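Local coordinates for protein dehydroquinate synthase (Thermus thermophilus, PDB 1UJN) that probably catalyses the conversion of 3-deoxy-D-arabino-heptulosonate 7-phosphate to 3-dehydroquinate, an NAD- and metal-dependent step on the way to chorismate, at residues G29-L34 / L50-L55; A112-P117 / G151-L156; T118-I123 / P165-G170. All blocks are in the same frame, centred on the assembly; numbering follows the deposited sequence.

Interaction 1: G29-L34 / L50-L55; sequences GPAALL and LGVRHL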
loop_
_atom_site.group_PDB
_atom_site.type_symbol
_atom_site.label_atom_id
_atom_site.label_comp_id
_atom_site.label_asym_id
_atom_site.label_seq_id
_atom_site.Cartn_x
_atom_site.Cartn_y
_atom_site.Cartn_z
ATOM N N GLY A 29 14.696 6.550 15.721
ATOM C CA GLY A 29 13.376 6.983 16.140
ATOM C C GLY A 29 12.661 5.886 16.898
ATOM O O GLY A 29 13.272 4.865 17.221
ATOM N N PRO A 30 11.366 6.064 17.207
ATOM C CA PRO A 30 10.621 5.034 17.938
ATOM C C PRO A 30 10.581 3.718 17.161
ATOM O O PRO A 30 10.879 3.687 15.959
ATOM C CB PRO A 30 9.239 5.666 18.124
ATOM C CG PRO A 30 9.374 7.140 17.886
ATOM C CD PRO A 30 10.511 7.221 16.899
ATOM N N ALA A 31 10.226 2.634 17.845
ATOM C CA ALA A 31 10.187 1.327 17.198
ATOM C C ALA A 31 9.294 0.319 17.907
ATOM O O ALA A 31 8.927 0.494 19.072
ATOM C CB ALA A 31 11.612 0.772 17.093
ATOM N N ALA A 32 8.949 -0.741 17.184
ATOM C CA ALA A 32 8.124 -1.816 17.711
ATOM C C ALA A 32 8.645 -3.080 17.042
ATOM O O ALA A 32 9.209 -3.013 15.948
ATOM C CB ALA A 32 6.657 -1.586 17.358
ATOM N N LEU A 33 8.474 -4.224 17.693
ATOM C CA LEU A 33 8.970 -5.470 17.131
ATOM C C LEU A 33 7.883 -6.537 17.133
ATOM O O LEU A 33 7.257 -6.802 18.156
ATOM C CB LEU A 33 10.206 -5.947 17.917
ATOM C CG LEU A 33 10.999 -7.159 17.401
ATOM C CD1 LEU A 33 12.421 -7.113 17.960
ATOM C CD2 LEU A 33 10.299 -8.458 17.805
ATOM N N LEU A 34 7.659 -7.118 15.958
ATOM C CA LEU A 34 6.674 -8.171 15.743
ATOM C C LEU A 34 7.471 -9.465 15.553
ATOM O O LEU A 34 8.438 -9.490 14.781
ATOM C CB LEU A 34 5.874 -7.855 14.474
ATOM C CG LEU A 34 4.695 -8.749 14.109
ATOM C CD1 LEU A 34 3.593 -8.555 15.143
ATOM C CD2 LEU A 34 4.185 -8.399 12.705
ATOM N N LEU A 50 18.831 -3.470 20.394
ATOM C CA LEU A 50 18.479 -2.219 19.737
ATOM C C LEU A 50 17.635 -1.243 20.558
ATOM O O LEU A 50 17.308 -0.155 20.082
ATOM C CB LEU A 50 17.782 -2.541 18.412
ATOM C CG LEU A 50 18.678 -3.352 17.462
ATOM C CD1 LEU A 50 17.880 -3.902 16.290
ATOM C CD2 LEU A 50 19.811 -2.461 16.975
ATOM N N GLY A 51 17.288 -1.628 21.782
ATOM C CA GLY A 51 16.502 -0.754 22.640
ATOM C C GLY A 51 15.016 -0.672 22.328
ATOM O O GLY A 51 14.379 0.356 22.583
ATOM N N VAL A 52 14.454 -1.743 21.778
ATOM C CA VAL A 52 13.035 -1.758 21.448
ATOM C C VAL A 52 12.230 -2.196 22.667
ATOM O O VAL A 52 12.524 -3.223 23.275
ATOM C CB VAL A 52 12.755 -2.705 20.266
ATOM C CG1 VAL A 52 11.277 -2.671 19.911
ATOM C CG2 VAL A 52 13.600 -2.284 19.067
ATOM N N ARG A 53 11.212 -1.416 23.010
ATOM C CA ARG A 53 10.404 -1.695 24.209
ATOM C C ARG A 53 9.010 -2.282 23.896
ATOM O O ARG A 53 8.350 -2.870 24.742
ATOM C CB ARG A 53 10.256 -0.392 24.997
ATOM C CG ARG A 53 11.606 0.237 25.343
ATOM C CD ARG A 53 12.467 -0.688 26.213
ATOM N NE ARG A 53 11.658 -1.305 27.267
ATOM C CZ ARG A 53 12.284 -2.142 28.115
ATOM N NH1 ARG A 53 13.578 -2.378 27.983
ATOM N NH2 ARG A 53 11.591 -2.728 29.096
ATOM N N HIS A 54 8.532 -2.122 22.667
ATOM C CA HIS A 54 7.217 -2.631 22.290
ATOM C C HIS A 54 7.349 -3.893 21.446
ATOM O O HIS A 54 7.852 -3.841 20.323
ATOM C CB HIS A 54 6.455 -1.568 21.499
ATOM C CG HIS A 54 6.390 -0.240 22.184
ATOM N ND1 HIS A 54 5.839 -0.075 23.438
ATOM C CD2 HIS A 54 6.818 0.985 21.797
ATOM C CE1 HIS A 54 5.934 1.193 23.794
ATOM N NE2 HIS A 54 6.524 1.858 22.816
ATOM N N LEU A 55 6.897 -5.020 21.991
ATOM C CA LEU A 55 6.976 -6.298 21.286
ATOM C C LEU A 55 5.641 -7.021 21.258
ATOM O O LEU A 55 4.907 -7.011 22.242
ATOM C CB LEU A 55 8.003 -7.221 21.948
ATOM C CG LEU A 55 9.492 -6.871 21.909
ATOM C CD1 LEU A 55 9.794 -5.749 22.887
ATOM C CD2 LEU A 55 10.294 -8.116 22.268
HETATM O O HOH W 1 10.515 0.730 21.450
#
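L33 and L55 pair in a parallel beta bridge with their CA atoms 4.7 Å apart, and L33 N donates a 2.7 Å hydrogen bond to H54 O with an N-H...O angle of 153°. The same oxygen receives a CA-H contact from A32, and L33 O takes one from L55 CA at 3.2 Å. V52 wedges against the strand with both its methyls. Its CG1, anti to the backbone N (chi1 -178°), lies 4.0 Å from L33 CB, while CG2 meets A31 CB at 4.1 Å. The two segments belong to a beta-alpha-beta crossover, in which helix 40-50 links strand 31-36 to strand 55-58, an edge strand of the Rossmann-like sheet within this chain; G51, with positive phi, is the first residue to leave that helix. L33 CB also touches L55 CG at 4.2 Å, and both leucines pack against helix 40-50, L33 on A43 and V46, L55 on Q44 and A47. A32 instead faces helix 67-80, where its CB lies 4.1 Å from H54 CB and W76 touches both residues. The H54 ring brings its edge to the A31 carbonyl, CD2 lying 3.5 Å from A31 O, and a water donates to that oxygen while accepting from R53 N.

Interaction 2: A112-P117 / G151-L156; sequences AYLAFP and GVYAEL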
loop_
_atom_site.group_PDB
_atom_site.type_symbol
_atom_site.label_atom_id
_atom_site.label_comp_id
_atom_site.label_asym_id
_atom_site.label_seq_id
_atom_site.Cartn_x
_atom_site.Cartn_y
_atom_site.Cartn_z
ATOM N N ALA A 112 9.186 2.558 7.897
ATOM C CA ALA A 112 10.313 1.674 7.620
ATOM C C ALA A 112 10.216 0.376 8.409
ATOM O O ALA A 112 9.602 0.327 9.477
ATOM C CB ALA A 112 11.616 2.387 7.970
ATOM N N TYR A 113 10.787 -0.692 7.865
ATOM C CA TYR A 113 10.816 -1.944 8.604
ATOM C C TYR A 113 12.132 -2.661 8.358
ATOM O O TYR A 113 12.768 -2.481 7.313
ATOM C CB TYR A 113 9.620 -2.851 8.278
ATOM C CG TYR A 113 9.649 -3.583 6.958
ATOM C CD1 TYR A 113 9.309 -2.943 5.775
ATOM C CD2 TYR A 113 9.948 -4.941 6.912
ATOM C CE1 TYR A 113 9.252 -3.646 4.570
ATOM C CE2 TYR A 113 9.900 -5.651 5.713
ATOM C CZ TYR A 113 9.546 -5.001 4.554
ATOM O OH TYR A 113 9.448 -5.714 3.378
ATOM N N LEU A 114 12.560 -3.412 9.366
ATOM C CA LEU A 114 13.790 -4.187 9.300
ATOM C C LEU A 114 13.380 -5.643 9.403
ATOM O O LEU A 114 12.538 -6.001 10.227
ATOM C CB LEU A 114 14.711 -3.837 10.470
ATOM C CG LEU A 114 15.293 -2.422 10.480
ATOM C CD1 LEU A 114 16.073 -2.205 11.774
ATOM C CD2 LEU A 114 16.189 -2.232 9.268
ATOM N N ALA A 115 13.973 -6.479 8.563
ATOM C CA ALA A 115 13.644 -7.895 8.567
ATOM C C ALA A 115 14.746 -8.742 9.193
ATOM O O ALA A 115 15.927 -8.543 8.916
ATOM C CB ALA A 115 13.387 -8.364 7.147
ATOM N N PHE A 116 14.343 -9.682 10.042
ATOM C CA PHE A 116 15.277 -10.606 10.685
ATOM C C PHE A 116 14.728 -11.997 10.392
ATOM O O PHE A 116 14.044 -12.602 11.222
ATOM C CB PHE A 116 15.329 -10.360 12.188
ATOM C CG PHE A 116 15.866 -9.009 12.553
ATOM C CD1 PHE A 116 15.037 -7.893 12.549
ATOM C CD2 PHE A 116 17.211 -8.844 12.871
ATOM C CE1 PHE A 116 15.543 -6.625 12.860
ATOM C CE2 PHE A 116 17.723 -7.582 13.181
ATOM C CZ PHE A 116 16.888 -6.474 13.175
ATOM N N PRO A 117 15.006 -12.515 9.189
ATOM C CA PRO A 117 14.521 -13.840 8.796
ATOM C C PRO A 117 15.069 -14.960 9.674
ATOM O O PRO A 117 16.238 -14.954 10.054
ATOM C CB PRO A 117 14.952 -13.945 7.330
ATOM C CG PRO A 117 16.209 -13.132 7.294
ATOM C CD PRO A 117 15.864 -11.928 8.142
ATOM N N GLY A 151 16.593 -2.955 5.681
ATOM C CA GLY A 151 17.729 -3.838 5.894
ATOM C C GLY A 151 17.240 -5.238 6.231
ATOM O O GLY A 151 16.136 -5.395 6.757
ATOM N N VAL A 152 18.045 -6.254 5.913
ATOM C CA VAL A 152 17.700 -7.649 6.212
ATOM C C VAL A 152 18.885 -8.228 6.977
ATOM O O VAL A 152 20.021 -8.137 6.518
ATOM C CB VAL A 152 17.484 -8.484 4.937
ATOM C CG1 VAL A 152 17.186 -9.941 5.305
ATOM C CG2 VAL A 152 16.319 -7.913 4.134
ATOM N N TYR A 153 18.612 -8.814 8.135
ATOM C CA TYR A 153 19.661 -9.367 8.984
ATOM C C TYR A 153 19.335 -10.804 9.347
ATOM O O TYR A 153 18.468 -11.058 10.184
ATOM C CB TYR A 153 19.787 -8.490 10.233
ATOM C CG TYR A 153 20.143 -7.062 9.874
ATOM C CD1 TYR A 153 21.475 -6.673 9.736
ATOM C CD2 TYR A 153 19.149 -6.129 9.555
ATOM C CE1 TYR A 153 21.811 -5.393 9.283
ATOM C CE2 TYR A 153 19.476 -4.852 9.094
ATOM C CZ TYR A 153 20.807 -4.496 8.960
ATOM O OH TYR A 153 21.152 -3.257 8.463
ATOM N N ALA A 154 20.040 -11.730 8.697
ATOM C CA ALA A 154 19.851 -13.168 8.882
ATOM C C ALA A 154 20.871 -13.760 9.839
ATOM O O ALA A 154 22.019 -14.017 9.464
ATOM C CB ALA A 154 19.933 -13.882 7.531
ATOM N N GLU A 155 20.435 -13.967 11.075
ATOM C CA GLU A 155 21.271 -14.530 12.126
ATOM C C GLU A 155 21.214 -16.041 11.994
ATOM O O GLU A 155 20.206 -16.656 12.325
ATOM C CB GLU A 155 20.733 -14.106 13.491
ATOM C CG GLU A 155 21.462 -14.727 14.667
ATOM C CD GLU A 155 22.956 -14.537 14.578
ATOM O OE1 GLU A 155 23.412 -13.371 14.534
ATOM O OE2 GLU A 155 23.677 -15.557 14.544
ATOM N N LEU A 156 22.299 -16.636 11.514
ATOM C CA LEU A 156 22.339 -18.080 11.322
ATOM C C LEU A 156 22.140 -18.873 12.616
ATOM O O LEU A 156 21.640 -19.992 12.586
ATOM C CB LEU A 156 23.653 -18.470 10.632
ATOM C CG LEU A 156 23.837 -17.782 9.272
ATOM C CD1 LEU A 156 25.156 -18.201 8.640
ATOM C CD2 LEU A 156 22.672 -18.139 8.354
HETATM O O HOH W 2 17.697 -13.207 11.613
HETATM O O HOH W 3 18.177 -16.917 10.255
#
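A115 lies between G151 and Y153 as two parallel neighbours of the central sheet meet in the Rossmann-like N-terminal domain of the dehydroquinate synthase fold. A115 N donates to G151 O over 3.0 Å in a nearly straight bond (175°), and Y153 N returns one to A115 O at 2.8 Å. Around this ladder the packing is tight. With no side chain on G151, L114 CD2 comes up to its backbone N and reaches the edge of the Y153 ring. F116 follows, its CG anti to the carbonyl carbon (chi1 -64°), and its ring carbon CD2 lies 3.7 Å from Y153 CB. The two rings meet obliquely, 5.7 Å apart between centroids with planes at 31°. Beyond them L89 and V91 of strand 87-92 also touch F116. An alanine here would keep the CB contact with Y153 O but would probably open a gap beside Y153 CB and leave its ring freer to shift. P117 has no N-H to offer Y153 O, and its ring carbon CD stands there instead, 3.4 Å from that oxygen. The proline ring packs at about a right angle to V152, CD to CG1 3.7 Å, and its CG rests on A154 CB.

Past P117 the contact loosens, and waters held among buried residues take the place of direct bonds. The strands part here, P117 O and E155 N lying 4.4 Å from each other, too far for a direct bond. One water donates to P117 O and E155 O; the other donates to both P117 O and Y153 O and accepts from E155 N at 2.9 Å.

Interaction 3: T118-I123 / P165-G170; sequences TTTLAI and PTFKEG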
loop_
_atom_site.group_PDB
_atom_site.type_symbol
_atom_site.label_atom_id
_atom_site.label_comp_id
_atom_site.label_asym_id
_atom_site.label_seq_id
_atom_site.Cartn_x
_atom_site.Cartn_y
_atom_site.Cartn_z
ATOM N N THR A 118 14.205 -15.908 10.012
ATOM C CA THR A 118 14.608 -17.025 10.858
ATOM C C THR A 118 14.374 -18.392 10.209
ATOM O O THR A 118 14.360 -19.419 10.891
ATOM C CB THR A 118 13.877 -16.972 12.217
ATOM O OG1 THR A 118 12.466 -16.963 12.002
ATOM C CG2 THR A 118 14.279 -15.712 12.981
ATOM N N THR A 119 14.182 -18.403 8.897
ATOM C CA THR A 119 13.996 -19.654 8.162
ATOM C C THR A 119 14.844 -19.537 6.897
ATOM O O THR A 119 15.179 -18.430 6.475
ATOM C CB THR A 119 12.524 -19.895 7.733
ATOM O OG1 THR A 119 12.148 -18.935 6.736
ATOM C CG2 THR A 119 11.584 -19.792 8.934
ATOM N N THR A 120 15.199 -20.665 6.289
ATOM C CA THR A 120 16.005 -20.599 5.074
ATOM C C THR A 120 15.192 -20.011 3.925
ATOM O O THR A 120 15.705 -19.234 3.118
ATOM C CB THR A 120 16.529 -21.992 4.671
ATOM O OG1 THR A 120 15.474 -22.955 4.770
ATOM C CG2 THR A 120 17.679 -22.403 5.586
ATOM N N LEU A 121 13.919 -20.373 3.853
ATOM C CA LEU A 121 13.064 -19.856 2.792
ATOM C C LEU A 121 12.972 -18.335 2.880
ATOM O O LEU A 121 12.981 -17.650 1.859
ATOM C CB LEU A 121 11.661 -20.478 2.888
ATOM C CG LEU A 121 10.631 -20.053 1.831
ATOM C CD1 LEU A 121 11.172 -20.329 0.434
ATOM C CD2 LEU A 121 9.327 -20.814 2.058
ATOM N N ALA A 122 12.889 -17.799 4.098
ATOM C CA ALA A 122 12.798 -16.351 4.262
ATOM C C ALA A 122 14.110 -15.680 3.863
ATOM O O ALA A 122 14.106 -14.588 3.298
ATOM C CB ALA A 122 12.443 -16.001 5.702
ATOM N N ILE A 123 15.232 -16.334 4.154
ATOM C CA ILE A 123 16.532 -15.783 3.800
ATOM C C ILE A 123 16.739 -15.794 2.283
ATOM O O ILE A 123 17.089 -14.777 1.686
ATOM C CB ILE A 123 17.683 -16.593 4.457
ATOM C CG1 ILE A 123 17.611 -16.463 5.982
ATOM C CG2 ILE A 123 19.040 -16.097 3.939
ATOM C CD1 ILE A 123 18.671 -17.274 6.723
ATOM N N PRO A 165 12.897 -30.464 8.018
ATOM C CA PRO A 165 12.128 -30.381 6.770
ATOM C C PRO A 165 11.957 -28.943 6.284
ATOM O O PRO A 165 12.047 -28.668 5.085
ATOM C CB PRO A 165 10.797 -31.031 7.141
ATOM C CG PRO A 165 11.206 -32.045 8.184
ATOM C CD PRO A 165 12.161 -31.243 9.034
ATOM N N THR A 166 11.713 -28.037 7.226
ATOM C CA THR A 166 11.535 -26.621 6.924
ATOM C C THR A 166 12.875 -26.044 6.483
ATOM O O THR A 166 12.939 -25.217 5.572
ATOM C CB THR A 166 11.036 -25.854 8.161
ATOM O OG1 THR A 166 9.814 -26.444 8.623
ATOM C CG2 THR A 166 10.779 -24.389 7.818
ATOM N N PHE A 167 13.946 -26.482 7.139
ATOM C CA PHE A 167 15.287 -26.028 6.794
ATOM C C PHE A 167 15.572 -26.383 5.339
ATOM O O PHE A 167 16.081 -25.569 4.573
ATOM C CB PHE A 167 16.320 -26.703 7.712
ATOM C CG PHE A 167 17.747 -26.437 7.322
ATOM C CD1 PHE A 167 18.465 -27.366 6.577
ATOM C CD2 PHE A 167 18.373 -25.251 7.694
ATOM C CE1 PHE A 167 19.784 -27.120 6.210
ATOM C CE2 PHE A 167 19.695 -24.993 7.332
ATOM C CZ PHE A 167 20.401 -25.927 6.590
ATOM N N LYS A 168 15.222 -27.605 4.960
ATOM C CA LYS A 168 15.452 -28.078 3.598
ATOM C C LYS A 168 14.572 -27.398 2.559
ATOM O O LYS A 168 14.987 -27.220 1.414
ATOM C CB LYS A 168 15.262 -29.594 3.531
ATOM C CG LYS A 168 16.281 -30.357 4.359
ATOM C CD LYS A 168 16.225 -31.859 4.066
ATOM C CE LYS A 168 17.376 -32.593 4.745
ATOM N NZ LYS A 168 17.329 -34.056 4.475
ATOM N N GLU A 169 13.357 -27.020 2.944
ATOM C CA GLU A 169 12.462 -26.340 2.005
ATOM C C GLU A 169 13.154 -25.133 1.396
ATOM O O GLU A 169 13.048 -24.883 0.196
ATOM C CB GLU A 169 11.203 -25.849 2.704
ATOM C CG GLU A 169 10.137 -26.874 2.883
ATOM C CD GLU A 169 8.845 -26.232 3.333
ATOM O OE1 GLU A 169 8.411 -26.513 4.469
ATOM O OE2 GLU A 169 8.276 -25.434 2.553
ATOM N N GLY A 170 13.851 -24.375 2.240
ATOM C CA GLY A 170 14.558 -23.199 1.766
ATOM C C GLY A 170 15.697 -23.540 0.824
ATOM O O GLY A 170 15.993 -22.788 -0.110
HETATM O O HOH W 4 12.605 -22.476 5.539
#
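T120 reaches across to the neighbouring helix with its hydroxyl, OG1 donating to F167 O over 2.7 Å. The donor comes in at a C=O...O angle of 120° and is tilted 30° from the carbonyl plane. Chi1 of 45° sets OG1 between the backbone N and the carbonyl carbon of T120, while CG2 packs 3.6 Å from F167 CD2, the two side chains crossing at about a right angle. G170 is the second mainstay. Its CA lies 3.2 Å from T120 OG1 and 3.8 Å from L121 CA, an approach that any CB at this position would block by running into the hydroxyl and L121 N. L121, the third, lays its CB over G170 CA, and its N-H binds a water at 3.0 Å that in turn donates to T166 O at 2.8 Å. This first turn of helix 120-126 is capped by T119, whose OG1 accepts from A122 N at 3.0 Å. This close helix-to-helix contact at a glycine lies between two predicted sites: T118 and T119 are expected to bind NAD(+), and the L121 side chain lies beside E173, which with H231 and H247 probably forms the divalent-metal site of the dehydroquinate synthase family.

Overall arrangement
The three contacts run from the rim of the sheet inward to the likely active site. Interactions 1 and 2 have centres about 14 Å apart and belong to one sheet, strand 87-92 lying between them; they meet directly where L50 CD1 packs 4.2 Å from F116 CZ. Interactions 2 and 3, about 15 Å apart between centres, share two chain connections, since strand 112-117 leads into helix 120-126 and strand 151-155 into helix 164-181. They touch through P117 CB and A122 CB at 3.6 Å and through A154 CB and I123 CD1 at 3.7 Å. Interaction 3 thus continues the strand pair into the predicted NAD(+) and metal sites, whereas the centre of interaction 1 lies about 26 Å from that of interaction 3.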